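Local structure of adenosylmethionine-8-amino-7-oxononanoate aminotransferase (Methanocaldococcus jannaschii, 6ZHK) at residues D121-V126 against G157-A162; E269-F274 against L299-T304; G396-K401 against G434-L439. The protein probably transfers the amino group of S-adenosyl-L-methionine to 7-keto-8-aminopelargonic acid in biotin synthesis, as a dimer that uses pyridoxal 5'-phosphate. All coordinates share one frame; numbering follows the deposited sequence. Where two conformers were deposited one is given.

In the fold
Contacts 1, 2 and 3 follow one another along the chain. The first two belong to the large domain: their four segments follow, or begin at the end of, strands 115-119, 147-151, 265-268 and 296-299 of one seven-stranded mixed sheet. Their centres lie about 14 Å apart, and they meet where Gly122 CA packs at 3.5 Å on Val270 CG2. Both also reach the second subunit, as expected for an active site built at a dimer interface. Contact 3 stands apart, its centre about 25 Å from that of contact 1 and about 23 Å from that of contact 2. It pairs two strands of a separate three-stranded antiparallel sheet in the C-terminal part, and no other chain of the assembly touches its two segments.

Contact 1: D121-V126 against G157-A162; sequences DGAEAV and GDTVGA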
ATOM      1  N   ASP A 121      -1.368   2.371  -3.162  1.00 19.03           N
ATOM      2  CA  ASP A 121      -2.662   2.774  -2.606  1.00 20.17           C
ATOM      3  C   ASP A 121      -2.615   4.283  -2.380  1.00 17.15           C
ATOM      4  O   ASP A 121      -1.529   4.821  -2.134  1.00 14.81           O
ATOM      5  CB  ASP A 121      -2.924   2.120  -1.238  1.00 25.78           C
ATOM      6  CG  ASP A 121      -3.037   0.610  -1.381  1.00 40.67           C
ATOM      7  OD1 ASP A 121      -3.534   0.161  -2.442  1.00 40.66           O
ATOM      8  OD2 ASP A 121      -2.627  -0.132  -0.438  1.00 47.22           O
ATOM      9  N   GLY A 122      -3.790   4.925  -2.429  1.00 15.56           N
ATOM     10  CA  GLY A 122      -3.897   6.366  -2.227  1.00 15.57           C
ATOM     11  C   GLY A 122      -3.357   6.787  -0.848  1.00 15.53           C
ATOM     12  O   GLY A 122      -2.759   7.864  -0.726  1.00 14.27           O
ATOM     13  N   ALA A 123      -3.539   5.932   0.172  1.00 14.51           N
ATOM     14  CA  ALA A 123      -3.003   6.307   1.476  1.00 15.04           C
ATOM     15  C   ALA A 123      -1.468   6.408   1.383  1.00 13.62           C
ATOM     16  O   ALA A 123      -0.877   7.264   2.028  1.00 15.50           O
ATOM     17  CB  ALA A 123      -3.407   5.299   2.554  1.00 17.47           C
ATOM     18  N   GLU A 124      -0.821   5.463   0.674  1.00 12.81           N
ATOM     19  CA  GLU A 124       0.625   5.505   0.526  1.00 13.61           C
ATOM     20  C   GLU A 124       1.036   6.745  -0.290  1.00 14.91           C
ATOM     21  O   GLU A 124       2.066   7.339  -0.000  1.00 13.66           O
ATOM     22  CB  GLU A 124       1.078   4.276  -0.284  0.50 13.85           C
ATOM     23  CG  GLU A 124       1.302   2.964   0.479  0.50 14.19           C
ATOM     24  CD  GLU A 124       1.444   1.687  -0.346  0.50 14.86           C
ATOM     25  OE1 GLU A 124       1.274   1.732  -1.577  0.50 14.38           O
ATOM     26  OE2 GLU A 124       1.735   0.602   0.233  0.50 14.62           O
ATOM     27  N   ALA A 125       0.236   7.113  -1.303  1.00 12.88           N
ATOM     28  CA  ALA A 125       0.578   8.270  -2.109  1.00 14.52           C
ATOM     29  C   ALA A 125       0.607   9.512  -1.217  1.00 12.22           C
ATOM     30  O   ALA A 125       1.459  10.390  -1.363  1.00 13.10           O
ATOM     31  CB  ALA A 125      -0.447   8.451  -3.210  1.00 11.80           C
ATOM     32  N   VAL A 126      -0.331   9.585  -0.282  1.00 11.33           N
ATOM     33  CA  VAL A 126      -0.387  10.720   0.644  1.00 11.77           C
ATOM     34  C   VAL A 126       0.784  10.655   1.651  1.00 11.39           C
ATOM     35  O   VAL A 126       1.419  11.645   1.951  1.00 12.95           O
ATOM     36  CB  VAL A 126      -1.770  10.696   1.332  1.00 11.57           C
ATOM     37  CG1 VAL A 126      -1.746  11.502   2.613  1.00 12.35           C
ATOM     38  CG2 VAL A 126      -2.860  11.181   0.401  1.00 12.21           C
ATOM     39  N   GLY A 157      -6.837   8.344   4.217  1.00 12.97           N
ATOM     40  CA  GLY A 157      -6.442   6.954   4.335  1.00 13.13           C
ATOM     41  C   GLY A 157      -6.213   6.565   5.785  1.00 12.07           C
ATOM     42  O   GLY A 157      -6.335   7.402   6.694  1.00 12.37           O
ATOM     43  N   ASP A 158      -5.721   5.329   5.973  1.00 12.60           N
ATOM     44  CA  ASP A 158      -5.764   4.760   7.316  1.00 14.66           C
ATOM     45  C   ASP A 158      -4.384   4.398   7.889  1.00 16.66           C
ATOM     46  O   ASP A 158      -4.324   3.914   9.028  1.00 13.87           O
ATOM     47  CB  ASP A 158      -6.565   3.448   7.337  1.00 17.50           C
ATOM     48  CG  ASP A 158      -7.990   3.623   6.846  1.00 19.69           C
ATOM     49  OD1 ASP A 158      -8.563   4.695   7.116  1.00 22.28           O
ATOM     50  OD2 ASP A 158      -8.421   2.747   6.101  1.00 17.49           O
ATOM     51  N   THR A 159      -3.270   4.574   7.125  1.00 14.16           N
ATOM     52  CA  THR A 159      -1.973   4.402   7.753  1.00 15.59           C
ATOM     53  C   THR A 159      -1.671   5.613   8.660  1.00 15.75           C
ATOM     54  O   THR A 159      -2.391   6.607   8.650  1.00 15.58           O
ATOM     55  CB  THR A 159      -0.913   4.117   6.685  1.00 15.89           C
ATOM     56  OG1 THR A 159      -1.088   5.145   5.703  1.00 15.82           O
ATOM     57  CG2 THR A 159      -1.156   2.787   6.016  1.00 15.86           C
ATOM     58  N   VAL A 160      -0.608   5.526   9.457  1.00 14.04           N
ATOM     59  CA  VAL A 160      -0.442   6.511  10.554  1.00 13.43           C
ATOM     60  C   VAL A 160      -0.253   7.934  10.011  1.00 13.26           C
ATOM     61  O   VAL A 160      -0.810   8.892  10.520  1.00 12.74           O
ATOM     62  CB  VAL A 160       0.706   6.076  11.474  1.00 13.39           C
ATOM     63  CG1 VAL A 160       1.141   7.168  12.439  1.00 12.88           C
ATOM     64  CG2 VAL A 160       0.248   4.829  12.252  1.00 13.50           C
ATOM     65  N   GLY A 161       0.581   8.089   8.988  1.00 13.10           N
ATOM     66  CA  GLY A 161       0.746   9.390   8.361  1.00 14.38           C
ATOM     67  C   GLY A 161      -0.541   9.938   7.759  1.00 15.37           C
ATOM     68  O   GLY A 161      -0.884  11.130   8.001  1.00 14.29           O
ATOM     69  N   ALA A 162      -1.247   9.055   7.001  1.00 15.11           N
ATOM     70  CA  ALA A 162      -2.530   9.483   6.426  1.00 16.84           C
ATOM     71  C   ALA A 162      -3.527   9.856   7.524  1.00 13.46           C
ATOM     72  O   ALA A 162      -4.257  10.818   7.375  1.00 13.63           O
ATOM     73  CB  ALA A 162      -3.115   8.364   5.544  1.00 14.09           C
TER
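Asp158 OD1 is gripped by three groups, the hydroxyls of Tyr25 and Tyr155 and NE2 of His172, while the backbone N of the same residue lies 4.1 Å from Ala123 CB. That methyl group carries most of the contact. It points at the loop that leads into helix 160-165 and comes within 3.9 Å of Gly157 CA. A side chain on Gly157 would run into it, and the backbone angles of this residue (phi 123°, psi -174°) call for glycine in their own right. Ala123 sits in the first turn of helix 122-140, whose N-terminal end, in fold-type I aminotransferases such as this one, faces the cofactor phosphate; Gly122 and Ala123 are predicted to bind pyridoxal 5'-phosphate. Thr159 approaches the methyl from another direction, with OG1 3.9 Å from Ala123 CB. Its chi1 of 50° sets OG1 between the backbone N and the carbonyl carbon, and the hydroxyl is hydrogen-bonded to Glu127 OE2 one turn further along the first helix. Ala162 adds its own CB, 4.3 Å from Ala123 CB, and His337 of the second subunit also packs on Ala123. One turn on, Val126 brings CG1 to 4.4 Å from Ala162 CA.

Contact 2: E269-F274 against L299-T304; sequences EVATGF and LGKGLT
Val270 and Lys301 cross at about a right angle, the valine CG1 lying 3.9 Å from the lysine CG. With CG1 anti to the backbone N (chi1 168°), Val270 turns that branch to the lysine and gives CG2 to the backbone of Leu299. The lysine chain is extended as far as CE and runs past the Val270 carbonyl, its CB 3.5 Å from Val270 O. It then passes Ala271, where CD comes within 4.1 Å of the alanine CB. A bend at chi4 of Lys301 (-69°) carries NZ away to Ile62 O and to Thr338 OG1 of the second subunit. The two segments lie at the C-terminal ends of the neighbouring parallel strands 265-268 and 296-299, which in fold-type I enzymes bring together the aspartate and the lysine of the cofactor site. Asp268 and Lys301 are predicted to fill these roles here, although no pyridoxal phosphate is attached to the lysine in this structure. Farther along, the Phe274 ring lies against Leu303, whose CA stands over one face, 4.1 Å from the ring centroid and 22° off the normal, in a CH-pi contact. The leucine CD1 reaches the rim, 3.5 Å from Phe274 CZ, while Leu299 CD1 approaches the ring obliquely. No direct hydrogen bond joins the segments; waters do so instead. One, in plane at the edge of the phenylalanine ring, accepts from Gly300 N at 2.9 Å and lies 2.7 Å from Glu269 O, to which it is hydrogen-bonded; the other joins Gly302 N to the carbonyls of Val270 and Gly273.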
ATOM      1  N   GLU A 269      -6.288  13.797  -4.876  1.00 14.01           N
ATOM      2  CA  GLU A 269      -7.338  13.471  -5.854  1.00 13.31           C
ATOM      3  C   GLU A 269      -7.455  11.950  -5.997  1.00 12.46           C
ATOM      4  O   GLU A 269      -7.773  11.428  -7.049  1.00 12.94           O
ATOM      5  CB  GLU A 269      -7.037  14.188  -7.167  1.00 13.65           C
ATOM      6  CG  GLU A 269      -7.257  15.702  -7.065  1.00 16.08           C
ATOM      7  CD  GLU A 269      -7.851  16.301  -8.336  1.00 17.02           C
ATOM      8  OE1 GLU A 269      -8.908  15.763  -8.826  1.00 18.48           O
ATOM      9  OE2 GLU A 269      -7.247  17.278  -8.872  1.00 18.53           O
ATOM     10  N   VAL A 270      -7.220  11.215  -4.899  1.00 12.77           N
ATOM     11  CA  VAL A 270      -7.296   9.773  -5.042  1.00 14.60           C
ATOM     12  C   VAL A 270      -8.700   9.333  -5.489  1.00 14.81           C
ATOM     13  O   VAL A 270      -8.831   8.501  -6.359  1.00 14.80           O
ATOM     14  CB  VAL A 270      -6.823   9.042  -3.767  1.00 13.95           C
ATOM     15  CG1 VAL A 270      -7.184   7.564  -3.849  1.00 15.93           C
ATOM     16  CG2 VAL A 270      -5.312   9.214  -3.595  1.00 13.96           C
ATOM     17  N   ALA A 271      -9.740   9.973  -4.970  1.00 14.16           N
ATOM     18  CA  ALA A 271     -11.108   9.637  -5.330  1.00 16.27           C
ATOM     19  C   ALA A 271     -11.587  10.538  -6.474  1.00 18.07           C
ATOM     20  O   ALA A 271     -12.378  10.100  -7.282  1.00 22.39           O
ATOM     21  CB  ALA A 271     -11.985   9.816  -4.094  1.00 15.07           C
ATOM     22  N   THR A 272     -11.146  11.797  -6.543  1.00 18.38           N
ATOM     23  CA  THR A 272     -11.756  12.679  -7.527  1.00 18.33           C
ATOM     24  C   THR A 272     -11.118  12.576  -8.905  1.00 18.62           C
ATOM     25  O   THR A 272     -11.698  13.011  -9.918  1.00 20.78           O
ATOM     26  CB  THR A 272     -11.677  14.138  -7.070  1.00 18.73           C
ATOM     27  OG1 THR A 272     -10.306  14.438  -6.769  1.00 17.41           O
ATOM     28  CG2 THR A 272     -12.518  14.348  -5.832  1.00 14.63           C
ATOM     29  N   GLY A 273      -9.927  11.990  -8.971  1.00 16.54           N
ATOM     30  CA  GLY A 273      -9.200  11.970 -10.228  1.00 16.20           C
ATOM     31  C   GLY A 273      -9.826  10.990 -11.209  1.00 20.93           C
ATOM     32  O   GLY A 273     -10.499  10.058 -10.803  1.00 24.33           O
ATOM     33  N   PHE A 274      -9.616  11.266 -12.498  1.00 20.31           N
ATOM     34  CA  PHE A 274     -10.071  10.420 -13.592  1.00 18.55           C
ATOM     35  C   PHE A 274     -11.567  10.526 -13.803  1.00 19.20           C
ATOM     36  O   PHE A 274     -12.234   9.522 -14.022  1.00 15.72           O
ATOM     37  CB  PHE A 274      -9.565   8.994 -13.383  1.00 18.70           C
ATOM     38  CG  PHE A 274      -8.069   8.998 -13.398  1.00 18.01           C
ATOM     39  CD1 PHE A 274      -7.368   9.139 -14.583  1.00 19.85           C
ATOM     40  CD2 PHE A 274      -7.371   9.006 -12.201  1.00 17.85           C
ATOM     41  CE1 PHE A 274      -5.981   9.229 -14.609  1.00 18.16           C
ATOM     42  CE2 PHE A 274      -5.990   9.050 -12.213  1.00 18.04           C
ATOM     43  CZ  PHE A 274      -5.307   9.137 -13.406  1.00 18.14           C
ATOM     44  N   LEU A 299      -2.863  10.593  -6.650  1.00 12.97           N
ATOM     45  CA  LEU A 299      -3.835   9.870  -7.484  1.00 13.13           C
ATOM     46  C   LEU A 299      -3.885   8.400  -7.070  1.00 15.09           C
ATOM     47  O   LEU A 299      -2.957   7.864  -6.489  1.00 14.88           O
ATOM     48  CB  LEU A 299      -3.379   9.935  -8.932  1.00 12.21           C
ATOM     49  CG  LEU A 299      -3.190  11.350  -9.497  1.00 12.85           C
ATOM     50  CD1 LEU A 299      -2.660  11.307 -10.923  1.00 12.78           C
ATOM     51  CD2 LEU A 299      -4.525  12.085  -9.445  1.00 13.08           C
ATOM     52  N   GLY A 300      -5.010   7.744  -7.374  1.00 17.27           N
ATOM     53  CA  GLY A 300      -5.171   6.346  -7.013  1.00 16.25           C
ATOM     54  C   GLY A 300      -6.532   5.886  -7.568  1.00 18.58           C
ATOM     55  O   GLY A 300      -7.078   6.504  -8.486  1.00 19.81           O
ATOM     56  N   LYS A 301      -7.099   4.841  -6.961  1.00 19.34           N
ATOM     57  CA  LYS A 301      -8.427   4.309  -7.253  1.00 19.14           C
ATOM     58  C   LYS A 301      -8.638   4.162  -8.748  1.00 18.51           C
ATOM     59  O   LYS A 301      -8.209   3.159  -9.273  1.00 19.51           O
ATOM     60  CB  LYS A 301      -9.565   5.131  -6.628  1.00 17.57           C
ATOM     61  CG  LYS A 301      -9.732   4.969  -5.136  1.00 18.01           C
ATOM     62  CD  LYS A 301     -10.792   5.917  -4.527  1.00 18.92           C
ATOM     63  CE  LYS A 301     -10.789   5.949  -3.015  1.00 23.24           C
ATOM     64  NZ  LYS A 301     -11.269   4.671  -2.480  1.00 26.41           N
ATOM     65  N   GLY A 302      -9.252   5.172  -9.413  1.00 18.19           N
ATOM     66  CA  GLY A 302      -9.664   5.020 -10.808  1.00 19.86           C
ATOM     67  C   GLY A 302      -8.509   4.973 -11.818  1.00 19.47           C
ATOM     68  O   GLY A 302      -8.735   4.744 -13.003  1.00 21.13           O
ATOM     69  N   LEU A 303      -7.285   5.268 -11.344  1.00 17.02           N
ATOM     70  CA  LEU A 303      -6.089   5.218 -12.152  1.00 16.09           C
ATOM     71  C   LEU A 303      -6.057   3.969 -13.045  1.00 16.61           C
ATOM     72  O   LEU A 303      -5.658   4.085 -14.205  1.00 17.83           O
ATOM     73  CB  LEU A 303      -4.887   5.388 -11.213  1.00 16.95           C
ATOM     74  CG  LEU A 303      -3.504   5.283 -11.813  1.00 19.09           C
ATOM     75  CD1 LEU A 303      -3.261   6.294 -12.946  1.00 20.50           C
ATOM     76  CD2 LEU A 303      -2.493   5.582 -10.718  1.00 19.29           C
ATOM     77  N   THR A 304      -6.380   2.766 -12.500  1.00 13.64           N
ATOM     78  CA  THR A 304      -6.316   1.535 -13.275  1.00 15.17           C
ATOM     79  C   THR A 304      -7.695   1.159 -13.828  1.00 15.80           C
ATOM     80  O   THR A 304      -7.894   0.035 -14.237  1.00 15.55           O
ATOM     81  CB  THR A 304      -5.809   0.387 -12.389  1.00 14.08           C
ATOM     82  OG1 THR A 304      -6.758   0.397 -11.324  1.00 14.01           O
ATOM     83  CG2 THR A 304      -4.433   0.685 -11.866  1.00 16.52           C
TER
HETATM   84  O   HOH W   1      -6.960   9.464  -8.659  1.00 14.59           O
HETATM   85  O   HOH W   2      -9.868   8.038  -8.785  1.00 23.09           O

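Contact 3: G396-K401 against G434-L439; sequences GIELVK and GNVIIL
This is an antiparallel strand pairing in the C-terminal part of the fold, where strand 436-439 joins strand 394-399 at one side of a three-stranded sheet. Ile397 and Ile437 form a hydrogen-bonded pair: Ile397 N donates to Ile437 O at 2.8 Å and Ile437 N returns the bond to Ile397 O. A third bond runs from Leu399 N to Asn435 O at 2.7 Å. Gly396 has Val436 CG1 3.7 Å from its CA, a place where a side chain would clash. On the face of the sheet that carries Ile397 and Ile437, Leu399 CD2 meets Ile437 CD1 at 3.8 Å, and Ile397 CD1 meets Leu439 CD1 at the same distance. Helices 415-425 and 447-463 pack on these groups. An alanine in place of Leu399 would probably open a gap beside Ile437 CD1 and leave that methyl, and Val419 of helix 415-425, without their leucine partner. On the other face, beside Val436, Glu398 is salt-bridged to Arg389 of strand 385-391. The chemistry thus implies a division of labour: backbone bonds fix the register, and the branched apolar groups join the sheet to its helices.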
ATOM      1  N   GLY A 396     -23.896  12.687  -2.275  1.00 17.44           N
ATOM      2  CA  GLY A 396     -24.399  12.122  -1.031  1.00 15.23           C
ATOM      3  C   GLY A 396     -25.855  12.531  -0.805  1.00 17.98           C
ATOM      4  O   GLY A 396     -26.273  13.640  -1.219  1.00 18.69           O
ATOM      5  N   ILE A 397     -26.613  11.615  -0.185  1.00 17.72           N
ATOM      6  CA  ILE A 397     -27.995  11.912   0.211  1.00 20.06           C
ATOM      7  C   ILE A 397     -28.105  11.665   1.700  1.00 19.49           C
ATOM      8  O   ILE A 397     -28.035  10.514   2.153  1.00 18.66           O
ATOM      9  CB  ILE A 397     -29.054  11.102  -0.580  1.00 19.00           C
ATOM     10  CG1 ILE A 397     -28.897  11.328  -2.069  1.00 20.90           C
ATOM     11  CG2 ILE A 397     -30.485  11.406  -0.098  1.00 19.53           C
ATOM     12  CD1 ILE A 397     -27.923  10.354  -2.701  1.00 23.65           C
ATOM     13  N   GLU A 398     -28.223  12.781   2.434  1.00 20.82           N
ATOM     14  CA  GLU A 398     -28.102  12.804   3.882  1.00 24.19           C
ATOM     15  C   GLU A 398     -29.470  12.555   4.521  1.00 25.38           C
ATOM     16  O   GLU A 398     -30.394  13.345   4.328  1.00 26.85           O
ATOM     17  CB  GLU A 398     -27.493  14.115   4.411  1.00 24.01           C
ATOM     18  CG  GLU A 398     -27.285  14.009   5.914  1.00 29.35           C
ATOM     19  CD  GLU A 398     -26.318  14.965   6.606  1.00 39.72           C
ATOM     20  OE1 GLU A 398     -26.043  16.054   6.066  1.00 43.06           O
ATOM     21  OE2 GLU A 398     -25.863  14.614   7.717  1.00 44.19           O
ATOM     22  N   LEU A 399     -29.582  11.476   5.307  1.00 23.48           N
ATOM     23  CA  LEU A 399     -30.872  11.111   5.897  1.00 23.32           C
ATOM     24  C   LEU A 399     -31.028  11.819   7.233  1.00 23.89           C
ATOM     25  O   LEU A 399     -30.048  11.911   7.949  1.00 22.99           O
ATOM     26  CB  LEU A 399     -30.904   9.591   6.113  1.00 19.06           C
ATOM     27  CG  LEU A 399     -30.884   8.801   4.796  1.00 21.85           C
ATOM     28  CD1 LEU A 399     -30.735   7.285   5.001  1.00 21.07           C
ATOM     29  CD2 LEU A 399     -32.072   9.120   3.915  1.00 23.81           C
ATOM     30  N   VAL A 400     -32.257  12.258   7.588  1.00 25.92           N
ATOM     31  CA  VAL A 400     -32.465  12.955   8.855  1.00 27.21           C
ATOM     32  C   VAL A 400     -33.808  12.513   9.432  1.00 30.10           C
ATOM     33  O   VAL A 400     -34.733  12.180   8.689  1.00 27.28           O
ATOM     34  CB  VAL A 400     -32.446  14.488   8.728  1.00 25.60           C
ATOM     35  CG1 VAL A 400     -31.034  14.995   8.483  1.00 28.51           C
ATOM     36  CG2 VAL A 400     -33.402  14.972   7.639  1.00 25.21           C
ATOM     37  N   LYS A 401     -33.862  12.519  10.761  1.00 37.73           N
ATOM     38  CA  LYS A 401     -34.983  12.098  11.587  1.00 42.91           C
ATOM     39  C   LYS A 401     -36.064  13.163  11.467  1.00 46.53           C
ATOM     40  O   LYS A 401     -37.235  12.833  11.366  1.00 43.68           O
ATOM     41  CB  LYS A 401     -34.491  11.990  13.037  1.00 47.29           C
ATOM     42  CG  LYS A 401     -35.047  10.846  13.874  1.00 57.31           C
ATOM     43  CD  LYS A 401     -34.422  10.724  15.253  1.00 57.17           C
ATOM     44  CE  LYS A 401     -35.325  10.043  16.267  1.00 61.02           C
ATOM     45  NZ  LYS A 401     -35.284  10.721  17.585  1.00 54.05           N
ATOM     46  N   GLY A 434     -22.578   6.178   7.496  1.00 19.84           N
ATOM     47  CA  GLY A 434     -23.561   6.582   8.510  1.00 20.24           C
ATOM     48  C   GLY A 434     -24.893   6.972   7.882  1.00 20.75           C
ATOM     49  O   GLY A 434     -25.494   6.156   7.167  1.00 20.88           O
ATOM     50  N   ASN A 435     -25.307   8.230   8.051  1.00 21.13           N
ATOM     51  CA  ASN A 435     -26.630   8.615   7.564  1.00 22.64           C
ATOM     52  C   ASN A 435     -26.601   9.067   6.118  1.00 19.40           C
ATOM     53  O   ASN A 435     -27.577   9.633   5.662  1.00 21.45           O
ATOM     54  CB  ASN A 435     -27.248   9.747   8.379  1.00 21.87           C
ATOM     55  CG  ASN A 435     -27.547   9.253   9.766  1.00 26.49           C
ATOM     56  OD1 ASN A 435     -27.996   8.122   9.919  1.00 26.81           O
ATOM     57  ND2 ASN A 435     -27.195  10.043  10.775  1.00 30.41           N
ATOM     58  N   VAL A 436     -25.446   8.965   5.446  1.00 20.47           N
ATOM     59  CA  VAL A 436     -25.343   9.470   4.090  1.00 19.32           C
ATOM     60  C   VAL A 436     -25.377   8.295   3.112  1.00 18.33           C
ATOM     61  O   VAL A 436     -24.487   7.414   3.125  1.00 18.49           O
ATOM     62  CB  VAL A 436     -24.064  10.315   3.880  1.00 20.98           C
ATOM     63  CG1 VAL A 436     -24.092  10.965   2.502  1.00 18.91           C
ATOM     64  CG2 VAL A 436     -23.869  11.373   4.966  1.00 19.45           C
ATOM     65  N   ILE A 437     -26.376   8.314   2.235  1.00 17.40           N
ATOM     66  CA  ILE A 437     -26.411   7.423   1.084  1.00 16.25           C
ATOM     67  C   ILE A 437     -25.327   7.931   0.140  1.00 16.77           C
ATOM     68  O   ILE A 437     -25.350   9.103  -0.233  1.00 16.38           O
ATOM     69  CB  ILE A 437     -27.805   7.438   0.402  1.00 17.15           C
ATOM     70  CG1 ILE A 437     -28.893   6.842   1.305  1.00 20.45           C
ATOM     71  CG2 ILE A 437     -27.824   6.712  -0.945  1.00 16.93           C
ATOM     72  CD1 ILE A 437     -30.308   7.381   0.986  1.00 21.11           C
ATOM     73  N   ILE A 438     -24.466   7.031  -0.350  1.00 15.12           N
ATOM     74  CA  ILE A 438     -23.394   7.447  -1.245  1.00 16.15           C
ATOM     75  C   ILE A 438     -23.713   6.890  -2.639  1.00 16.48           C
ATOM     76  O   ILE A 438     -23.990   5.704  -2.786  1.00 16.77           O
ATOM     77  CB  ILE A 438     -22.029   6.880  -0.759  1.00 16.11           C
ATOM     78  CG1 ILE A 438     -21.639   7.270   0.683  1.00 17.79           C
ATOM     79  CG2 ILE A 438     -20.933   7.213  -1.799  1.00 15.15           C
ATOM     80  CD1 ILE A 438     -21.363   8.748   0.926  1.00 18.03           C
ATOM     81  N   LEU A 439     -23.655   7.740  -3.660  1.00 16.93           N
ATOM     82  CA  LEU A 439     -23.727   7.321  -5.056  1.00 17.76           C
ATOM     83  C   LEU A 439     -22.453   7.777  -5.754  1.00 18.16           C
ATOM     84  O   LEU A 439     -22.223   8.981  -5.898  1.00 16.64           O
ATOM     85  CB  LEU A 439     -24.918   8.046  -5.710  1.00 18.70           C
ATOM     86  CG  LEU A 439     -26.298   7.713  -5.128  1.00 21.54           C
ATOM     87  CD1 LEU A 439     -27.392   8.423  -5.938  1.00 22.94           C
ATOM     88  CD2 LEU A 439     -26.550   6.193  -5.064  1.00 18.61           C
TER